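Local coordinates for protein angiogenin-1 (PDB 7BFK) that probably cleaves RNA as a secreted endonuclease of the pancreatic ribonuclease family, at residues K101-I105 / I121-D125; P36-C40 / G86-C92; M19-C24 / V78-T82. All blocks are in the same frame, centred on the assembly; numbering follows the deposited sequence.

Contact 1 (K101-I105 / I121-D125)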
loop_
_atom_site.group_PDB
_atom_site.type_symbol
_atom_site.label_atom_id
_atom_site.label_comp_id
_atom_site.label_asym_id
_atom_site.label_seq_id
_atom_site.Cartn_x
_atom_site.Cartn_y
_atom_site.Cartn_z
ATOM N N LYS A 101 9.508 6.466 5.595
ATOM C CA LYS A 101 9.629 5.262 6.454
ATOM C C LYS A 101 10.050 4.038 5.660
ATOM O O LYS A 101 9.813 3.980 4.437
ATOM C CB LYS A 101 8.288 5.024 7.167
ATOM C CG LYS A 101 8.013 6.048 8.262
ATOM C CD LYS A 101 7.153 5.597 9.384
ATOM C CE LYS A 101 7.129 6.595 10.526
ATOM N NZ LYS A 101 8.420 6.625 11.249
ATOM N N LYS A 102 10.722 3.116 6.333
ATOM C CA LYS A 102 10.968 1.776 5.776
ATOM C C LYS A 102 9.578 1.149 5.716
ATOM O O LYS A 102 8.754 1.447 6.624
ATOM C CB LYS A 102 11.962 0.990 6.626
ATOM C CG LYS A 102 13.323 1.665 6.745
ATOM C CD LYS A 102 14.377 0.818 7.396
ATOM C CE LYS A 102 15.588 1.614 7.821
ATOM N NZ LYS A 102 15.899 2.672 6.839
ATOM N N VAL A 103 9.298 0.379 4.679
ATOM C CA VAL A 103 7.965 -0.258 4.520
ATOM C C VAL A 103 8.099 -1.751 4.820
ATOM O O VAL A 103 9.215 -2.318 4.660
ATOM C CB VAL A 103 7.388 0.009 3.130
ATOM C CG1 VAL A 103 7.126 1.490 2.931
ATOM C CG2 VAL A 103 8.302 -0.541 2.041
ATOM N N ILE A 104 7.031 -2.343 5.326
ATOM C CA ILE A 104 6.972 -3.789 5.620
ATOM C C ILE A 104 5.906 -4.391 4.723
ATOM O O ILE A 104 4.748 -4.001 4.839
ATOM C CB ILE A 104 6.725 -4.051 7.101
ATOM C CG1 ILE A 104 7.696 -3.256 7.979
ATOM C CG2 ILE A 104 6.804 -5.549 7.341
ATOM C CD1 ILE A 104 7.259 -3.119 9.422
ATOM N N ILE A 105 6.313 -5.299 3.854
ATOM C CA ILE A 105 5.419 -5.930 2.853
ATOM C C ILE A 105 5.575 -7.443 2.938
ATOM O O ILE A 105 6.472 -7.913 3.630
ATOM C CB ILE A 105 5.769 -5.425 1.447
ATOM C CG1 ILE A 105 7.129 -5.959 0.986
ATOM C CG2 ILE A 105 5.704 -3.912 1.393
ATOM C CD1 ILE A 105 7.464 -5.630 -0.440
ATOM N N ILE A 121 0.133 -2.150 3.992
ATOM C CA ILE A 121 1.578 -2.361 4.207
ATOM C C ILE A 121 1.903 -1.733 5.559
ATOM O O ILE A 121 1.078 -0.945 6.063
ATOM C CB ILE A 121 2.393 -1.764 3.057
ATOM C CG1 ILE A 121 2.150 -0.268 2.934
ATOM C CG2 ILE A 121 2.063 -2.490 1.748
ATOM C CD1 ILE A 121 3.172 0.418 2.077
ATOM N N GLY A 122 3.049 -2.087 6.107
ATOM C CA GLY A 122 3.527 -1.552 7.388
ATOM C C GLY A 122 4.547 -0.473 7.156
ATOM O O GLY A 122 5.058 -0.350 6.011
ATOM N N ILE A 123 4.820 0.304 8.198
ATOM C CA ILE A 123 5.841 1.374 8.193
ATOM C C ILE A 123 6.603 1.255 9.502
ATOM O O ILE A 123 5.986 0.829 10.546
ATOM C CB ILE A 123 5.230 2.778 8.012
ATOM C CG1 ILE A 123 4.166 3.085 9.068
ATOM C CG2 ILE A 123 4.700 2.957 6.611
ATOM C CD1 ILE A 123 3.673 4.537 9.031
ATOM N N THR A 124 7.885 1.584 9.467
ATOM C CA THR A 124 8.743 1.559 10.666
ATOM C C THR A 124 9.964 2.467 10.482
ATOM O O THR A 124 10.384 2.681 9.316
ATOM C CB THR A 124 9.163 0.128 10.987
ATOM O OG1 THR A 124 9.968 0.205 12.167
ATOM C CG2 THR A 124 9.912 -0.536 9.854
ATOM N N ASP A 125 10.465 2.972 11.609
ATOM C CA ASP A 125 11.682 3.820 11.767
ATOM C C ASP A 125 11.300 5.295 11.590
ATOM O O ASP A 125 10.776 5.886 12.540
ATOM C CB ASP A 125 12.800 3.380 10.827
ATOM C CG ASP A 125 13.470 2.068 11.209
ATOM O OD1 ASP A 125 12.790 1.185 11.765
ATOM O OD2 ASP A 125 14.683 1.952 10.963
#
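An antiparallel strand pair joins Lys102, Val103 and Ile104, on the long strand 93-108, to Thr124, Ile123 and Gly122, on the short last strand of the sheet. It illustrates how the end of the ordered chain is held through alternating backbone pairs. Ile104 and Gly122 form a hydrogen-bonded pair: Gly122 N meets Ile104 O at 2.9 Å, nearly straight (176°), in the carbonyl plane and on a lone pair. The return bond, Ile104 N to Gly122 O, is equally short, but its donor stands above the carbonyl plane. Toward the chain end, Thr124 N reaches Lys102 O at 3.0 Å, whereas the bond from Lys102 N to Thr124 O is weak. Between these pairs lies the non-hydrogen-bonded pair Val103 and Ile123, where Ile123 CA approaches Lys102 O to 3.3 Å in a CA-H...O contact.

Lys102, Ile104 and Thr124 share one face. Thr124 places OG1 opposite its backbone N (chi1 -179°), which leaves CG2 to meet Ile104 CD1 at 3.7 Å, the two side chains crossing at about a right angle. OG1 itself donates to Asp125 OD1, on the anti lone pair. Val103 and Ile123 occupy the other face. Lys101 CD meets Ile123 CD1 at 3.7 Å. At the far end Ile105 and Ile121 lie side by side, with Ile105 CG2 and Ile121 CG2 3.9 Å apart.

The pair is flanked by strand 69-72, which bonds to Val103 and Ile105 along the far edge of their strand. Phe10 of helix 5-14 touches Ile105 and Ile121, and Ile123 packs on Ile80 of strand 76-85.

Contact 2 (P36-C40 / G86-C92)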
loop_
_atom_site.group_PDB
_atom_site.type_symbol
_atom_site.label_atom_id
_atom_site.label_comp_id
_atom_site.label_asym_id
_atom_site.label_seq_id
_atom_site.Cartn_x
_atom_site.Cartn_y
_atom_site.Cartn_z
ATOM N N PRO A 36 -16.343 -5.407 -1.046
ATOM C CA PRO A 36 -17.698 -5.872 -0.748
ATOM C C PRO A 36 -18.413 -4.935 0.242
ATOM O O PRO A 36 -17.888 -4.710 1.311
ATOM C CB PRO A 36 -17.462 -7.269 -0.153
ATOM C CG PRO A 36 -16.182 -7.736 -0.820
ATOM C CD PRO A 36 -15.344 -6.480 -0.955
ATOM N N ASP A 37 -19.583 -4.420 -0.156
ATOM C CA ASP A 37 -20.427 -3.467 0.622
ATOM C C ASP A 37 -19.851 -2.054 0.509
ATOM O O ASP A 37 -20.452 -1.122 1.082
ATOM C CB ASP A 37 -20.590 -3.896 2.080
ATOM C CG ASP A 37 -21.749 -4.850 2.289
ATOM O OD1 ASP A 37 -22.535 -5.032 1.330
ATOM O OD2 ASP A 37 -21.863 -5.391 3.400
ATOM N N ARG A 38 -18.751 -1.900 -0.221
ATOM C CA ARG A 38 -18.068 -0.600 -0.430
ATOM C C ARG A 38 -17.787 0.049 0.927
ATOM O O ARG A 38 -17.845 1.285 1.016
ATOM C CB ARG A 38 -18.902 0.295 -1.349
ATOM C CG ARG A 38 -18.933 -0.200 -2.787
ATOM C CD ARG A 38 -19.475 0.824 -3.759
ATOM N NE ARG A 38 -19.257 0.397 -5.132
ATOM C CZ ARG A 38 -20.122 -0.305 -5.844
ATOM N NH1 ARG A 38 -21.279 -0.662 -5.315
ATOM N NH2 ARG A 38 -19.829 -0.649 -7.083
ATOM N N LYS A 39 -17.522 -0.778 1.940
ATOM C CA LYS A 39 -17.123 -0.333 3.295
ATOM C C LYS A 39 -15.901 0.573 3.134
ATOM O O LYS A 39 -15.084 0.306 2.232
ATOM C CB LYS A 39 -16.802 -1.531 4.198
ATOM C CG LYS A 39 -18.000 -2.389 4.595
ATOM C CD LYS A 39 -17.667 -3.482 5.602
ATOM C CE LYS A 39 -18.862 -4.347 5.948
ATOM N NZ LYS A 39 -18.519 -5.409 6.924
ATOM N N CYS A 40 -15.812 1.626 3.933
ATOM C CA CYS A 40 -14.674 2.573 3.919
ATOM C C CYS A 40 -13.456 1.834 4.477
ATOM O O CYS A 40 -13.524 1.419 5.643
ATOM C CB CYS A 40 -14.956 3.797 4.773
ATOM S SG CYS A 40 -16.477 4.675 4.324
ATOM N N GLY A 86 -17.538 7.701 8.331
ATOM C CA GLY A 86 -18.294 6.903 7.356
ATOM C C GLY A 86 -18.120 5.408 7.550
ATOM O O GLY A 86 -17.040 4.974 8.020
ATOM N N GLU A 87 -19.159 4.647 7.193
ATOM C CA GLU A 87 -19.168 3.169 7.197
ATOM C C GLU A 87 -18.987 2.679 5.756
ATOM O O GLU A 87 -18.267 1.692 5.556
ATOM C CB GLU A 87 -20.472 2.605 7.758
ATOM C CG GLU A 87 -20.467 1.084 7.819
ATOM C CD GLU A 87 -21.821 0.405 7.723
ATOM O OE1 GLU A 87 -22.850 1.105 7.830
ATOM O OE2 GLU A 87 -21.842 -0.820 7.516
ATOM N N SER A 88 -19.608 3.344 4.778
ATOM C CA SER A 88 -19.559 2.911 3.362
ATOM C C SER A 88 -19.538 4.106 2.413
ATOM O O SER A 88 -19.947 5.208 2.820
ATOM C CB SER A 88 -20.726 2.018 3.062
ATOM O OG SER A 88 -20.916 1.077 4.108
ATOM N N HIS A 89 -19.041 3.876 1.199
ATOM C CA HIS A 89 -19.052 4.844 0.077
ATOM C C HIS A 89 -20.519 5.172 -0.177
ATOM O O HIS A 89 -21.359 4.289 -0.089
ATOM C CB HIS A 89 -18.345 4.245 -1.144
ATOM C CG HIS A 89 -18.227 5.173 -2.305
ATOM N ND1 HIS A 89 -19.166 5.212 -3.316
ATOM C CD2 HIS A 89 -17.293 6.095 -2.620
ATOM C CE1 HIS A 89 -18.813 6.115 -4.204
ATOM N NE2 HIS A 89 -17.669 6.674 -3.800
ATOM N N PRO A 90 -20.885 6.434 -0.477
ATOM C CA PRO A 90 -19.925 7.522 -0.620
ATOM C C PRO A 90 -19.805 8.475 0.576
ATOM O O PRO A 90 -19.547 9.641 0.349
ATOM C CB PRO A 90 -20.588 8.257 -1.792
ATOM C CG PRO A 90 -22.072 8.208 -1.437
ATOM C CD PRO A 90 -22.266 6.871 -0.744
ATOM N N ASN A 91 -19.955 7.967 1.804
ATOM C CA ASN A 91 -19.953 8.796 3.037
ATOM C C ASN A 91 -18.606 8.672 3.766
ATOM O O ASN A 91 -18.541 9.060 4.960
ATOM C CB ASN A 91 -21.105 8.390 3.951
ATOM C CG ASN A 91 -22.437 8.393 3.234
ATOM O OD1 ASN A 91 -22.660 9.196 2.329
ATOM N ND2 ASN A 91 -23.324 7.494 3.624
ATOM N N CYS A 92 -17.586 8.143 3.089
ATOM C CA CYS A 92 -16.213 7.956 3.629
ATOM C C CYS A 92 -15.500 9.305 3.676
ATOM O O CYS A 92 -15.543 10.035 2.678
ATOM C CB CYS A 92 -15.369 7.027 2.760
ATOM S SG CYS A 92 -16.076 5.387 2.472
HETATM O O HOH W 1 -15.973 1.433 7.382
#
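A disulfide between Cys40 and Cys92 and a backbone bridge between Lys39 and Ser88 define this surface contact, in which two loops are held by one covalent bond and a single bridge flanked by two hydrogen bonds. Cys40 SG is bonded to Cys92 SG at 2.0 Å, and the chi3 of -91° gives the disulfide a left-handed twist. Beside it, Cys40 N donates to Glu87 O at 2.9 Å from above the carbonyl plane. A water that gives one hydrogen to Cys40 O and another to Glu87 O spans the same pair, so the Glu87 carbonyl is gripped twice.

On the far side of Lys39, His89 N reaches Arg38 O at 2.9 Å along an almost straight line (171°). Their side chains follow, CB of Arg38 resting 4.0 Å from CB of His89. The 86-92 loop is shaped by a type VI turn, with a cis peptide before Pro90, closed by the backbone hydrogen bond from Asn91 N to Ser88 O. His89 turns its ring back over the proline by setting CG trans to its backbone N (chi1 -176°), and Pro90 CB sits 3.6 Å above the plane of the His89 ring, over its centre.

NE2 of the ring hydrogen-bonds Glu29 of helix 24-32, and Leu33 touches both His89 and Arg38. The contact thus ties the link between that helix and strand 43-47 to the bend joining strands 76-85 and 93-108.

Contact 3 (M19-C24 / V78-T82)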
loop_
_atom_site.group_PDB
_atom_site.type_symbol
_atom_site.label_atom_id
_atom_site.label_comp_id
_atom_site.label_asym_id
_atom_site.label_seq_id
_atom_site.Cartn_x
_atom_site.Cartn_y
_atom_site.Cartn_z
ATOM N N MET A 19 1.373 10.240 -5.919
ATOM C CA MET A 19 0.359 10.364 -4.843
ATOM C C MET A 19 0.697 11.557 -3.932
ATOM O O MET A 19 1.896 11.827 -3.721
ATOM C CB MET A 19 0.301 9.079 -4.002
ATOM C CG MET A 19 -0.727 9.124 -2.928
ATOM S SD MET A 19 -2.393 9.322 -3.570
ATOM C CE MET A 19 -3.303 9.422 -2.030
ATOM N N THR A 20 -0.322 12.236 -3.397
ATOM C CA THR A 20 -0.192 13.330 -2.400
ATOM C C THR A 20 -1.318 13.201 -1.367
ATOM O O THR A 20 -2.301 12.499 -1.643
ATOM C CB THR A 20 -0.236 14.724 -3.049
ATOM O OG1 THR A 20 -1.605 15.037 -3.333
ATOM C CG2 THR A 20 0.604 14.817 -4.299
ATOM N N THR A 21 -1.183 13.876 -0.227
ATOM C CA THR A 21 -2.170 13.868 0.883
ATOM C C THR A 21 -3.523 14.366 0.357
ATOM O O THR A 21 -4.570 13.825 0.776
ATOM C CB THR A 21 -1.653 14.704 2.053
ATOM O OG1 THR A 21 -1.434 16.030 1.557
ATOM C CG2 THR A 21 -0.373 14.152 2.642
ATOM N N LEU A 22 -3.497 15.339 -0.550
ATOM C CA LEU A 22 -4.708 15.980 -1.124
ATOM C C LEU A 22 -5.472 14.988 -2.009
ATOM O O LEU A 22 -6.651 15.223 -2.245
ATOM C CB LEU A 22 -4.277 17.220 -1.923
ATOM C CG LEU A 22 -3.523 18.290 -1.128
ATOM C CD1 LEU A 22 -3.072 19.433 -2.033
ATOM C CD2 LEU A 22 -4.371 18.822 0.019
ATOM N N LYS A 23 -4.834 13.908 -2.476
ATOM C CA LYS A 23 -5.466 12.932 -3.406
ATOM C C LYS A 23 -6.133 11.756 -2.659
ATOM O O LYS A 23 -6.597 10.818 -3.352
ATOM C CB LYS A 23 -4.422 12.393 -4.388
ATOM C CG LYS A 23 -3.794 13.426 -5.320
ATOM C CD LYS A 23 -2.943 12.783 -6.394
ATOM C CE LYS A 23 -2.172 13.770 -7.240
ATOM N NZ LYS A 23 -1.357 13.071 -8.257
ATOM N N CYS A 24 -6.212 11.782 -1.327
ATOM C CA CYS A 24 -6.765 10.643 -0.528
ATOM C C CYS A 24 -8.213 10.345 -0.925
ATOM O O CYS A 24 -8.533 9.164 -1.127
ATOM C CB CYS A 24 -6.639 10.863 0.976
ATOM S SG CYS A 24 -4.973 10.499 1.591
ATOM N N VAL A 78 6.064 8.082 1.686
ATOM C CA VAL A 78 4.729 7.435 1.689
ATOM C C VAL A 78 3.676 8.497 1.960
ATOM O O VAL A 78 3.992 9.564 2.529
ATOM C CB VAL A 78 4.643 6.277 2.709
ATOM C CG1 VAL A 78 5.657 5.185 2.410
ATOM C CG2 VAL A 78 4.793 6.765 4.139
ATOM N N VAL A 79 2.470 8.200 1.517
ATOM C CA VAL A 79 1.241 8.963 1.825
ATOM C C VAL A 79 0.308 7.964 2.499
ATOM O O VAL A 79 0.081 6.886 1.916
ATOM C CB VAL A 79 0.603 9.602 0.579
ATOM C CG1 VAL A 79 -0.814 10.065 0.880
ATOM C CG2 VAL A 79 1.458 10.755 0.036
ATOM N N ILE A 80 -0.189 8.313 3.680
ATOM C CA ILE A 80 -1.139 7.500 4.474
ATOM C C ILE A 80 -2.493 8.203 4.443
ATOM O O ILE A 80 -2.573 9.403 4.850
ATOM C CB ILE A 80 -0.613 7.292 5.909
ATOM C CG1 ILE A 80 0.795 6.688 5.896
ATOM C CG2 ILE A 80 -1.577 6.439 6.736
ATOM C CD1 ILE A 80 1.592 6.988 7.118
ATOM N N CYS A 81 -3.498 7.503 3.934
ATOM C CA CYS A 81 -4.914 7.938 3.931
ATOM C C CYS A 81 -5.616 7.220 5.083
ATOM O O CYS A 81 -5.703 5.963 5.067
ATOM C CB CYS A 81 -5.561 7.671 2.580
ATOM S SG CYS A 81 -4.691 8.503 1.228
ATOM N N THR A 82 -6.067 7.978 6.075
ATOM C CA THR A 82 -6.681 7.446 7.311
ATOM C C THR A 82 -8.140 7.883 7.390
ATOM O O THR A 82 -8.426 9.091 7.213
ATOM C CB THR A 82 -5.912 7.892 8.565
ATOM O OG1 THR A 82 -4.517 7.599 8.381
ATOM C CG2 THR A 82 -6.422 7.201 9.813
#
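Met19 sets CG trans to its backbone N (chi1 -178°), which puts CG against Val79, and the bend at chi2 (61°) carries the terminal methyl to the Cys81 sulfur, both on segment 78-82 of strand 76-85. Met19 CG lies 3.8 Å from Val79 CB, and Met19 CE reaches Cys81 SG at 3.7 Å and Val79 CG1 at 3.9 Å. The side chains of Met19 and Val79 cross at about a right angle, the methionine passing over the branched end of the valine. Val79 also turns its methyls to the backbone of the loop: Val79 CG1 is 3.8 Å from Thr20 O, and Val79 CG2 is 3.9 Å from Thr20 CA.

At the other end of the loop, Cys24 and Cys81 each set their sulfur beside their own backbone N, and Cys24 SG and Cys81 SG join at 2.0 Å with a left-handed chi3 of -80°. Val79 CG1 comes within 4.2 Å of Cys24 SG, so methionine, valine and disulfide form one continuous apolar patch. An alanine in place of Met19 would probably take away the CG and CE contacts and open a gap beside Val79 and the disulfide.

The loop keeps its own shape through a turn of 3-10 helix at 21-23, in which Lys23 N bonds to Thr20 O, and Lys23 then occupies the N-cap of helix 24-32. Phe46 of strand 43-47 touches both Met19 and Cys81, and Met28 of the helix also packs on Cys81.

Covalent bond and apolar packing thus do the joining here, while the backbone of the strand is engaged with Phe46, Asn44 and its other sheet neighbours. This is the chemistry expected of a secreted protein, in which a disulfide can fix the start of a helix to a sheet.

In the fold
Contacts 1 and 3 are partly buried and lie nearer the centre of the chain, while contact 2 is a surface contact, on the opposite side of that centre from contact 1. Strands 76-85 and 93-108 are neighbours in the sheet, and contacts 1 and 3 touch there, Ile123 and Val103 meeting Ile80 and Val78 respectively. Contacts 2 and 3 do not touch beyond adjoining in sequence, yet their segments alternate along the chain: the disulfide of contact 3 starts helix 24-32, and that of contact 2 lies in the loop that follows it. The chemistry follows location: paired strand backbones in contact 1, a disulfide with backbone bonds and water in contact 2, and a disulfide with apolar packing in contact 3.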